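Local coordinates for protein chitin binding domain (Burkholderia pseudomallei, PDB 3UAM) that probably binds chitin, as a member of the AA10 lytic polysaccharide monooxygenase family, whose enzymes cleave chitin or cellulose oxidatively, at residues P19-R23 with F42-E47; K52-Q58 with D69-P75; P123-W129 with A169-P175. One frame throughout, in Å; residues are numbered along the deposited sequence. Where two conformers were deposited one is given.

Interaction 1: residues P19-R23 with F42-E47; sequences PRHGR and FGQVNE
The segment P19-R23 runs extended past the end of the short helix 42-45, with the CA atoms of H21 and N46 4.7 Å apart. P19 only leads in. R20 (phi/psi -109/114) points its CB sideways and sends its guanidinium away from F42-E47 to M122.

With H21 the strand begins. Its m rotamer lays the imidazole beside the helix end: NE2 donates to E47 OE2 (2.7 Å), an acceptor near the ring plane, while N46 CB sits 3.6 Å from the ring centroid over one face, a CH-pi contact. An imidazole suits this place because it offers a flat face and a polar rim at once. G22, extended at -157/142, donates from its N to N46 O (3.2 Å); a water bridges G22 O (2.8 Å) to V45 O (2.9 Å).

R23, chi1 p and then extended, turns toward the helix. Its CD touches V45 CG1 (3.6 Å), its NH1 donates to N46 OD1 (2.9 Å), and F42 CZ lies over one guanidinium face, 3.6 Å from NH1. N46 ties this together: ND2 turns back to F42 O (2.9 Å), leaving OD1 for the arginine.

A His-Gly pair opening the first strand resembles the mature amino terminus of AA10 enzymes, where such a histidine belongs to the copper-binding histidine brace; here the deposited chain runs on ahead of it, P19 and R20 being the first residues modelled, so H21 is not the amino terminus, and its NE2 is held by the E47 carboxylate. H21 and R23 pair by backbone with S121 and S119 of strand 113-121, and V45 packs on helix 30-36.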
loop_
_atom_site.group_PDB
_atom_site.type_symbol
_atom_site.label_atom_id
_atom_site.label_comp_id
_atom_site.label_asym_id
_atom_site.label_seq_id
_atom_site.Cartn_x
_atom_site.Cartn_y
_atom_site.Cartn_z
ATOM N N PRO A 19 -18.441 5.093 4.667
ATOM C CA PRO A 19 -17.405 4.325 3.965
ATOM C C PRO A 19 -16.060 5.025 4.065
ATOM O O PRO A 19 -15.977 6.229 3.795
ATOM C CB PRO A 19 -17.896 4.300 2.509
ATOM C CG PRO A 19 -19.110 5.202 2.455
ATOM C CD PRO A 19 -19.158 5.975 3.742
ATOM N N ARG A 20 -15.034 4.278 4.474
ATOM C CA ARG A 20 -13.695 4.808 4.700
ATOM C C ARG A 20 -12.788 4.277 3.599
ATOM O O ARG A 20 -12.527 3.074 3.522
ATOM C CB ARG A 20 -13.157 4.341 6.041
ATOM C CG ARG A 20 -14.169 4.351 7.179
ATOM C CD ARG A 20 -14.820 5.711 7.351
ATOM N NE ARG A 20 -13.844 6.719 7.742
ATOM C CZ ARG A 20 -13.438 6.948 8.985
ATOM N NH1 ARG A 20 -13.889 6.222 9.987
ATOM N NH2 ARG A 20 -12.567 7.903 9.225
ATOM N N HIS A 21 -12.300 5.177 2.765
ATOM C CA HIS A 21 -11.702 4.820 1.491
ATOM C C HIS A 21 -10.362 5.450 1.358
ATOM O O HIS A 21 -10.163 6.582 1.803
ATOM C CB HIS A 21 -12.552 5.380 0.364
ATOM C CG HIS A 21 -13.747 4.554 0.032
ATOM N ND1 HIS A 21 -14.699 4.987 -0.813
ATOM C CD2 HIS A 21 -14.119 3.285 0.445
ATOM C CE1 HIS A 21 -15.630 4.026 -0.957
ATOM N NE2 HIS A 21 -15.267 2.981 -0.175
ATOM N N GLY A 22 -9.453 4.730 0.715
ATOM C CA GLY A 22 -8.149 5.266 0.359
ATOM C C GLY A 22 -7.571 4.493 -0.812
ATOM O O GLY A 22 -7.740 3.271 -0.878
ATOM N N ARG A 23 -6.900 5.204 -1.727
ATOM C CA ARG A 23 -6.201 4.568 -2.854
ATOM C C ARG A 23 -5.086 5.468 -3.392
ATOM O O ARG A 23 -5.065 6.669 -3.127
ATOM C CB ARG A 23 -7.185 4.229 -3.973
ATOM C CG ARG A 23 -7.729 5.453 -4.686
ATOM C CD ARG A 23 -8.921 5.155 -5.560
ATOM N NE ARG A 23 -9.351 6.381 -6.217
ATOM C CZ ARG A 23 -10.003 7.383 -5.621
ATOM N NH1 ARG A 23 -10.388 7.323 -4.344
ATOM N NH2 ARG A 23 -10.293 8.457 -6.331
ATOM N N PHE A 42 -15.817 1.241 -7.558
ATOM C CA PHE A 42 -15.110 2.271 -6.808
ATOM C C PHE A 42 -14.849 1.873 -5.349
ATOM O O PHE A 42 -13.748 2.086 -4.848
ATOM C CB PHE A 42 -15.900 3.594 -6.872
ATOM C CG PHE A 42 -15.151 4.785 -6.346
ATOM C CD1 PHE A 42 -14.136 5.353 -7.097
ATOM C CD2 PHE A 42 -15.472 5.346 -5.115
ATOM C CE1 PHE A 42 -13.446 6.467 -6.639
ATOM C CE2 PHE A 42 -14.788 6.455 -4.644
ATOM C CZ PHE A 42 -13.780 7.022 -5.416
ATOM N N GLY A 43 -15.858 1.313 -4.665
ATOM C CA GLY A 43 -15.665 0.853 -3.284
ATOM C C GLY A 43 -14.504 -0.132 -3.186
ATOM O O GLY A 43 -13.586 0.014 -2.369
ATOM N N GLN A 44 -14.538 -1.131 -4.055
ATOM C CA GLN A 44 -13.527 -2.184 -4.088
ATOM C C GLN A 44 -12.090 -1.662 -4.220
ATOM O O GLN A 44 -11.203 -2.116 -3.497
ATOM C CB GLN A 44 -13.843 -3.155 -5.235
ATOM C CG GLN A 44 -15.072 -4.033 -4.972
ATOM C CD GLN A 44 -15.416 -4.931 -6.150
ATOM O OE1 GLN A 44 -15.135 -4.598 -7.297
ATOM N NE2 GLN A 44 -16.014 -6.079 -5.872
ATOM N N VAL A 45 -11.850 -0.724 -5.145
ATOM C CA VAL A 45 -10.518 -0.123 -5.343
ATOM C C VAL A 45 -10.015 0.557 -4.071
ATOM O O VAL A 45 -8.814 0.561 -3.786
ATOM C CB VAL A 45 -10.535 0.930 -6.475
ATOM C CG1 VAL A 45 -9.203 1.675 -6.556
ATOM C CG2 VAL A 45 -10.836 0.257 -7.803
ATOM N N ASN A 46 -10.957 1.138 -3.329
ATOM C CA ASN A 46 -10.695 1.949 -2.133
ATOM C C ASN A 46 -10.745 1.193 -0.779
ATOM O O ASN A 46 -10.583 1.815 0.287
ATOM C CB ASN A 46 -11.740 3.065 -2.066
ATOM C CG ASN A 46 -11.417 4.226 -2.983
ATOM O OD1 ASN A 46 -10.451 4.941 -2.747
ATOM N ND2 ASN A 46 -12.185 4.389 -4.054
ATOM N N GLU A 47 -10.951 -0.130 -0.831
ATOM C CA GLU A 47 -11.145 -0.941 0.365
ATOM C C GLU A 47 -10.235 -2.187 0.352
ATOM O O GLU A 47 -10.663 -3.285 0.723
ATOM C CB GLU A 47 -12.612 -1.347 0.493
ATOM C CG GLU A 47 -13.538 -0.203 0.838
ATOM C CD GLU A 47 -15.020 -0.542 0.708
ATOM O OE1 GLU A 47 -15.413 -1.722 0.781
ATOM O OE2 GLU A 47 -15.826 0.398 0.530
HETATM O O HOH W 1 -7.680 0.475 -1.129
#

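Interaction 2: residues K52-Q58 with D69-P75; sequences KFFPATQ and DVANGMP
The P75 ring, pucker C-gamma exo, lies against A56, its CG 3.3 Å from A56 O and 3.5 Å from K52 O. Both segments belong to the long loop region, without helix or strand here, that joins strand 49-51 to helix 98-101 in this AA10 domain. F53-A56 forms a type VIa beta turn: the peptide before P55 is cis, as only proline readily allows, and A56 N donates to F53 O (2.8 Å). F53 enters it with positive phi (79°).

D69-P75 instead stays extended, close to polyproline II. K52 and N72 have CA atoms 5.3 Å apart, Q58 and M74 5.5 Å. N72, chi1 p, is the clasp: its ND2 donates to K52 O (2.9 Å) and Q58 O (3.0 Å), while its OD1 accepts from L61 N. An amide suits this place, donating and accepting at one tip. F53 CD2 packs on N72 CB (3.5 Å), and M74 SD approaches T57 O (3.2 Å).

K52, p then fully extended, carries its buried ammonium to carbonyls of V200 and T203 and to V70 O (NZ to O 2.8 Å). D69 salt-bridges R127, and a water 2.7 Å from K52 NZ donates to D69 OD2 at 2.9 Å.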
loop_
_atom_site.group_PDB
_atom_site.type_symbol
_atom_site.label_atom_id
_atom_site.label_comp_id
_atom_site.label_asym_id
_atom_site.label_seq_id
_atom_site.Cartn_x
_atom_site.Cartn_y
_atom_site.Cartn_z
ATOM N N LYS A 52 -2.475 -4.186 9.442
ATOM C CA LYS A 52 -1.268 -3.373 9.248
ATOM C C LYS A 52 0.014 -4.069 9.741
ATOM O O LYS A 52 -0.024 -5.133 10.339
ATOM C CB LYS A 52 -1.439 -1.983 9.936
ATOM C CG LYS A 52 -1.610 -2.044 11.446
ATOM C CD LYS A 52 -1.991 -0.684 12.018
ATOM C CE LYS A 52 -2.389 -0.770 13.472
ATOM N NZ LYS A 52 -2.682 0.568 14.064
ATOM N N PHE A 53 1.148 -3.436 9.469
ATOM C CA PHE A 53 2.489 -3.886 9.888
ATOM C C PHE A 53 3.077 -5.007 9.020
ATOM O O PHE A 53 3.952 -5.763 9.468
ATOM C CB PHE A 53 2.570 -4.257 11.381
ATOM C CG PHE A 53 2.057 -3.217 12.330
ATOM C CD1 PHE A 53 1.943 -1.893 11.983
ATOM C CD2 PHE A 53 1.716 -3.583 13.618
ATOM C CE1 PHE A 53 1.490 -0.953 12.901
ATOM C CE2 PHE A 53 1.274 -2.656 14.538
ATOM C CZ PHE A 53 1.145 -1.332 14.169
ATOM N N PHE A 54 2.631 -5.095 7.763
ATOM C CA PHE A 54 3.438 -5.754 6.740
ATOM C C PHE A 54 4.906 -5.311 6.901
ATOM O O PHE A 54 5.162 -4.121 7.069
ATOM C CB PHE A 54 2.904 -5.379 5.356
ATOM C CG PHE A 54 3.683 -5.964 4.229
ATOM C CD1 PHE A 54 4.764 -5.293 3.696
ATOM C CD2 PHE A 54 3.320 -7.179 3.699
ATOM C CE1 PHE A 54 5.478 -5.851 2.654
ATOM C CE2 PHE A 54 4.024 -7.733 2.661
ATOM C CZ PHE A 54 5.097 -7.065 2.136
ATOM N N PRO A 55 5.873 -6.247 6.823
ATOM C CA PRO A 55 5.756 -7.646 6.426
ATOM C C PRO A 55 5.548 -8.635 7.569
ATOM O O PRO A 55 5.812 -9.824 7.395
ATOM C CB PRO A 55 7.108 -7.900 5.749
ATOM C CG PRO A 55 8.065 -7.102 6.563
ATOM C CD PRO A 55 7.292 -5.840 6.913
ATOM N N ALA A 56 5.040 -8.188 8.719
ATOM C CA ALA A 56 4.773 -9.119 9.815
ATOM C C ALA A 56 3.719 -10.136 9.337
ATOM O O ALA A 56 2.977 -9.868 8.371
ATOM C CB ALA A 56 4.310 -8.372 11.069
ATOM N N THR A 57 3.708 -11.319 9.951
ATOM C CA THR A 57 2.730 -12.361 9.606
ATOM C C THR A 57 1.818 -12.735 10.787
ATOM O O THR A 57 1.258 -13.858 10.816
ATOM C CB THR A 57 3.449 -13.643 9.175
ATOM O OG1 THR A 57 4.328 -14.039 10.231
ATOM C CG2 THR A 57 4.270 -13.417 7.887
ATOM N N GLN A 58 1.718 -11.867 11.788
ATOM C CA GLN A 58 1.003 -12.184 13.032
ATOM C C GLN A 58 0.195 -10.949 13.440
ATOM O O GLN A 58 0.591 -9.825 13.126
ATOM C CB GLN A 58 1.991 -12.534 14.157
ATOM C CG GLN A 58 2.648 -11.285 14.760
ATOM C CD GLN A 58 3.950 -11.550 15.514
ATOM O OE1 GLN A 58 4.985 -11.868 14.895
ATOM N NE2 GLN A 58 3.919 -11.388 16.841
ATOM N N ASP A 69 -1.301 3.159 19.925
ATOM C CA ASP A 69 -2.034 2.836 18.709
ATOM C C ASP A 69 -2.663 1.450 18.833
ATOM O O ASP A 69 -2.162 0.592 19.557
ATOM C CB ASP A 69 -1.153 2.918 17.456
ATOM C CG ASP A 69 -1.067 4.319 16.876
ATOM O OD1 ASP A 69 -1.459 5.298 17.566
ATOM O OD2 ASP A 69 -0.557 4.441 15.721
ATOM N N VAL A 70 -3.778 1.253 18.139
ATOM C CA VAL A 70 -4.492 -0.012 18.184
ATOM C C VAL A 70 -3.609 -1.057 17.538
ATOM O O VAL A 70 -2.982 -0.802 16.495
ATOM C CB VAL A 70 -5.849 0.076 17.456
ATOM C CG1 VAL A 70 -6.438 -1.316 17.233
ATOM C CG2 VAL A 70 -6.792 1.012 18.215
ATOM N N ALA A 71 -3.523 -2.214 18.184
ATOM C CA ALA A 71 -2.689 -3.334 17.698
ATOM C C ALA A 71 -3.165 -3.864 16.337
ATOM O O ALA A 71 -4.352 -3.750 15.993
ATOM C CB ALA A 71 -2.679 -4.463 18.721
ATOM N N ASN A 72 -2.244 -4.428 15.561
ATOM C CA ASN A 72 -2.606 -4.857 14.205
ATOM C C ASN A 72 -3.500 -6.075 14.195
ATOM O O ASN A 72 -3.459 -6.906 15.099
ATOM C CB ASN A 72 -1.387 -5.080 13.302
ATOM C CG ASN A 72 -0.570 -6.300 13.664
ATOM O OD1 ASN A 72 -0.521 -6.725 14.822
ATOM N ND2 ASN A 72 0.115 -6.859 12.659
ATOM N N GLY A 73 -4.328 -6.153 13.170
ATOM C CA GLY A 73 -4.969 -7.424 12.809
ATOM C C GLY A 73 -4.000 -8.247 11.985
ATOM O O GLY A 73 -2.844 -7.853 11.786
ATOM N N MET A 74 -4.460 -9.382 11.478
ATOM C CA MET A 74 -3.581 -10.262 10.683
ATOM C C MET A 74 -3.222 -9.621 9.354
ATOM O O MET A 74 -4.105 -9.264 8.583
ATOM C CB MET A 74 -4.246 -11.608 10.435
ATOM C CG MET A 74 -3.348 -12.638 9.727
ATOM S SD MET A 74 -1.852 -13.104 10.645
ATOM C CE MET A 74 -2.513 -14.274 11.824
ATOM N N PRO A 75 -1.924 -9.397 9.100
ATOM C CA PRO A 75 -1.605 -8.806 7.800
ATOM C C PRO A 75 -1.911 -9.765 6.629
ATOM O O PRO A 75 -2.100 -10.954 6.845
ATOM C CB PRO A 75 -0.098 -8.507 7.904
ATOM C CG PRO A 75 0.181 -8.444 9.367
ATOM C CD PRO A 75 -0.723 -9.499 9.952
HETATM O O HOH W 2 -0.443 2.028 14.054
#

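Interaction 3: residues P123-W129 with A169-P175; sequences PHKTRRW and ADKELIP
Two prolines form the apolar centre: P123 CB lies 4.0 Å from P175 CD, and P123 CG 3.9 Å from I174 CG2. P175 CG also meets the edge of the W129 indole at CZ2 (4.0 Å). Rigid rings fit here, filling space where both chains are extended.

I174 is the first residue to leave helix 169-173, its CA 4.6 Å from that of K125. This frees L173 O to accept from T126 N (2.8 Å), docking the helix end at T126. L173 CD2 lies 3.9 Å from R127 NH1; this guanidinium salt-bridges D69 and meets carbonyls of N159 and Y161. The K125 chain, chi1 m then all trans, covers I174 CG1 with its CG (3.7 Å). At the polar edge a water joins K125 NZ (2.7 Å) to D170 OD1 (2.8 Å); the ammonium also binds Y164 O.

The helix end packs beside strand 126-133, paired with strands 155-158 and 190-200 in the mixed sheet of a probable E-set fold, where W129 stacks on W198.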
loop_
_atom_site.group_PDB
_atom_site.type_symbol
_atom_site.label_atom_id
_atom_site.label_comp_id
_atom_site.label_asym_id
_atom_site.label_seq_id
_atom_site.Cartn_x
_atom_site.Cartn_y
_atom_site.Cartn_z
ATOM N N PRO A 123 -11.184 10.208 5.472
ATOM C CA PRO A 123 -9.879 9.656 5.798
ATOM C C PRO A 123 -9.711 9.320 7.258
ATOM O O PRO A 123 -10.265 9.969 8.125
ATOM C CB PRO A 123 -8.886 10.766 5.367
ATOM C CG PRO A 123 -9.714 12.005 5.225
ATOM C CD PRO A 123 -11.079 11.530 4.825
ATOM N N HIS A 124 -8.969 8.261 7.508
ATOM C CA HIS A 124 -8.660 7.804 8.866
ATOM C C HIS A 124 -7.569 8.608 9.518
ATOM O O HIS A 124 -6.724 9.221 8.839
ATOM C CB HIS A 124 -8.163 6.364 8.782
ATOM C CG HIS A 124 -9.254 5.340 8.719
ATOM N ND1 HIS A 124 -10.076 5.114 9.751
ATOM C CD2 HIS A 124 -9.635 4.468 7.700
ATOM C CE1 HIS A 124 -10.942 4.125 9.426
ATOM N NE2 HIS A 124 -10.660 3.721 8.169
ATOM N N LYS A 125 -7.548 8.592 10.849
ATOM C CA LYS A 125 -6.334 8.980 11.596
ATOM C C LYS A 125 -5.156 8.104 11.172
ATOM O O LYS A 125 -5.239 6.903 11.233
ATOM C CB LYS A 125 -6.557 8.825 13.092
ATOM C CG LYS A 125 -7.532 9.824 13.671
ATOM C CD LYS A 125 -7.733 9.619 15.162
ATOM C CE LYS A 125 -8.694 10.656 15.736
ATOM N NZ LYS A 125 -8.876 10.530 17.213
ATOM N N THR A 126 -4.065 8.714 10.743
ATOM C CA THR A 126 -2.966 7.995 10.086
ATOM C C THR A 126 -1.681 7.960 10.917
ATOM O O THR A 126 -1.207 8.999 11.345
ATOM C CB THR A 126 -2.631 8.672 8.768
ATOM O OG1 THR A 126 -3.794 8.695 7.940
ATOM C CG2 THR A 126 -1.472 7.951 8.048
ATOM N N ARG A 127 -1.102 6.779 11.113
ATOM C CA ARG A 127 0.210 6.691 11.754
ATOM C C ARG A 127 1.335 6.897 10.758
ATOM O O ARG A 127 2.265 7.623 11.033
ATOM C CB ARG A 127 0.401 5.367 12.505
ATOM C CG ARG A 127 1.713 5.284 13.270
ATOM C CD ARG A 127 1.949 6.495 14.170
ATOM N NE ARG A 127 0.858 6.697 15.114
ATOM C CZ ARG A 127 0.610 7.830 15.771
ATOM N NH1 ARG A 127 1.347 8.907 15.561
ATOM N NH2 ARG A 127 -0.427 7.907 16.600
ATOM N N ARG A 128 1.242 6.255 9.602
ATOM C CA ARG A 128 2.291 6.344 8.589
ATOM C C ARG A 128 1.814 5.914 7.191
ATOM O O ARG A 128 0.749 5.315 7.028
ATOM C CB ARG A 128 3.507 5.510 9.009
ATOM C CG ARG A 128 3.265 4.006 8.988
ATOM C CD ARG A 128 4.482 3.143 9.345
ATOM N NE ARG A 128 4.979 3.385 10.703
ATOM C CZ ARG A 128 4.341 3.021 11.815
ATOM N NH1 ARG A 128 3.155 2.418 11.754
ATOM N NH2 ARG A 128 4.881 3.276 13.000
ATOM N N TRP A 129 2.630 6.265 6.196
ATOM C CA TRP A 129 2.590 5.692 4.877
ATOM C C TRP A 129 3.959 5.124 4.645
ATOM O O TRP A 129 4.960 5.742 5.003
ATOM C CB TRP A 129 2.369 6.756 3.823
ATOM C CG TRP A 129 1.064 7.472 3.873
ATOM C CD1 TRP A 129 -0.066 7.249 3.090
ATOM C CD2 TRP A 129 0.720 8.598 4.726
ATOM N NE1 TRP A 129 -1.057 8.153 3.393
ATOM C CE2 TRP A 129 -0.651 8.986 4.365
ATOM C CE3 TRP A 129 1.396 9.323 5.695
ATOM C CZ2 TRP A 129 -1.298 10.043 4.982
ATOM C CZ3 TRP A 129 0.731 10.387 6.314
ATOM C CH2 TRP A 129 -0.597 10.730 5.958
ATOM N N ALA A 169 -5.348 15.525 17.786
ATOM C CA ALA A 169 -5.321 14.375 16.874
ATOM C C ALA A 169 -5.950 14.582 15.472
ATOM O O ALA A 169 -5.371 14.136 14.493
ATOM C CB ALA A 169 -5.942 13.145 17.552
ATOM N N ASP A 170 -7.108 15.235 15.363
ATOM C CA ASP A 170 -7.757 15.351 14.033
ATOM C C ASP A 170 -6.869 16.111 13.050
ATOM O O ASP A 170 -6.620 15.635 11.956
ATOM C CB ASP A 170 -9.133 16.032 14.087
ATOM C CG ASP A 170 -10.192 15.162 14.726
ATOM O OD1 ASP A 170 -9.875 14.006 15.135
ATOM O OD2 ASP A 170 -11.339 15.643 14.840
ATOM N N LYS A 171 -6.367 17.261 13.476
ATOM C CA LYS A 171 -5.462 18.076 12.673
ATOM C C LYS A 171 -4.095 17.427 12.416
ATOM O O LYS A 171 -3.531 17.568 11.311
ATOM C CB LYS A 171 -5.251 19.442 13.357
ATOM N N GLU A 172 -3.536 16.750 13.429
ATOM C CA GLU A 172 -2.201 16.167 13.307
ATOM C C GLU A 172 -2.204 14.813 12.613
ATOM O O GLU A 172 -1.198 14.427 12.052
ATOM C CB GLU A 172 -1.523 16.024 14.683
ATOM C CG GLU A 172 -1.347 17.328 15.445
ATOM C CD GLU A 172 -0.620 18.390 14.642
ATOM O OE1 GLU A 172 -1.186 19.478 14.375
ATOM O OE2 GLU A 172 0.523 18.132 14.245
ATOM N N LEU A 173 -3.300 14.068 12.661
ATOM C CA LEU A 173 -3.284 12.714 12.099
ATOM C C LEU A 173 -4.184 12.490 10.892
ATOM O O LEU A 173 -3.987 11.501 10.179
ATOM C CB LEU A 173 -3.591 11.656 13.174
ATOM C CG LEU A 173 -2.646 11.668 14.391
ATOM C CD1 LEU A 173 -3.062 10.626 15.427
ATOM C CD2 LEU A 173 -1.202 11.463 13.967
ATOM N N ILE A 174 -5.175 13.347 10.655
ATOM C CA ILE A 174 -6.127 13.054 9.564
ATOM C C ILE A 174 -5.847 13.906 8.326
ATOM O O ILE A 174 -5.917 15.124 8.409
ATOM C CB ILE A 174 -7.597 13.299 9.952
ATOM C CG1 ILE A 174 -7.969 12.557 11.255
ATOM C CG2 ILE A 174 -8.517 12.861 8.794
ATOM C CD1 ILE A 174 -9.342 12.964 11.783
ATOM N N PRO A 175 -5.551 13.273 7.181
ATOM C CA PRO A 175 -5.433 14.026 5.928
ATOM C C PRO A 175 -6.656 14.903 5.680
ATOM O O PRO A 175 -7.782 14.472 5.936
ATOM C CB PRO A 175 -5.353 12.936 4.858
ATOM C CG PRO A 175 -4.832 11.732 5.569
ATOM C CD PRO A 175 -5.369 11.823 6.974
HETATM O O HOH W 3 -10.180 12.864 17.621
#

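Overall arrangement
The three contacts follow in series along the chain, with centres about 20 Å (1 to 2), 17 Å (1 to 3) and 18 Å (2 to 3) apart. Interaction 1 sits on the three-stranded antiparallel sheet; interaction 3 lies on strand 126-133 of the mixed sheet, and interaction 2 in the loop region following another of its strands, 49-51. Interaction 3 links the other two: R20 CB packs on H124 NE2 at 3.3 Å, and D69 OD2 forms a salt bridge with R127 NE at 2.7 Å. Interactions 1 and 2 stay about 12 Å apart at their nearest atoms. First modelled strand, loop region and helix 169-173 are thus joined in one domain, probably of E-set type.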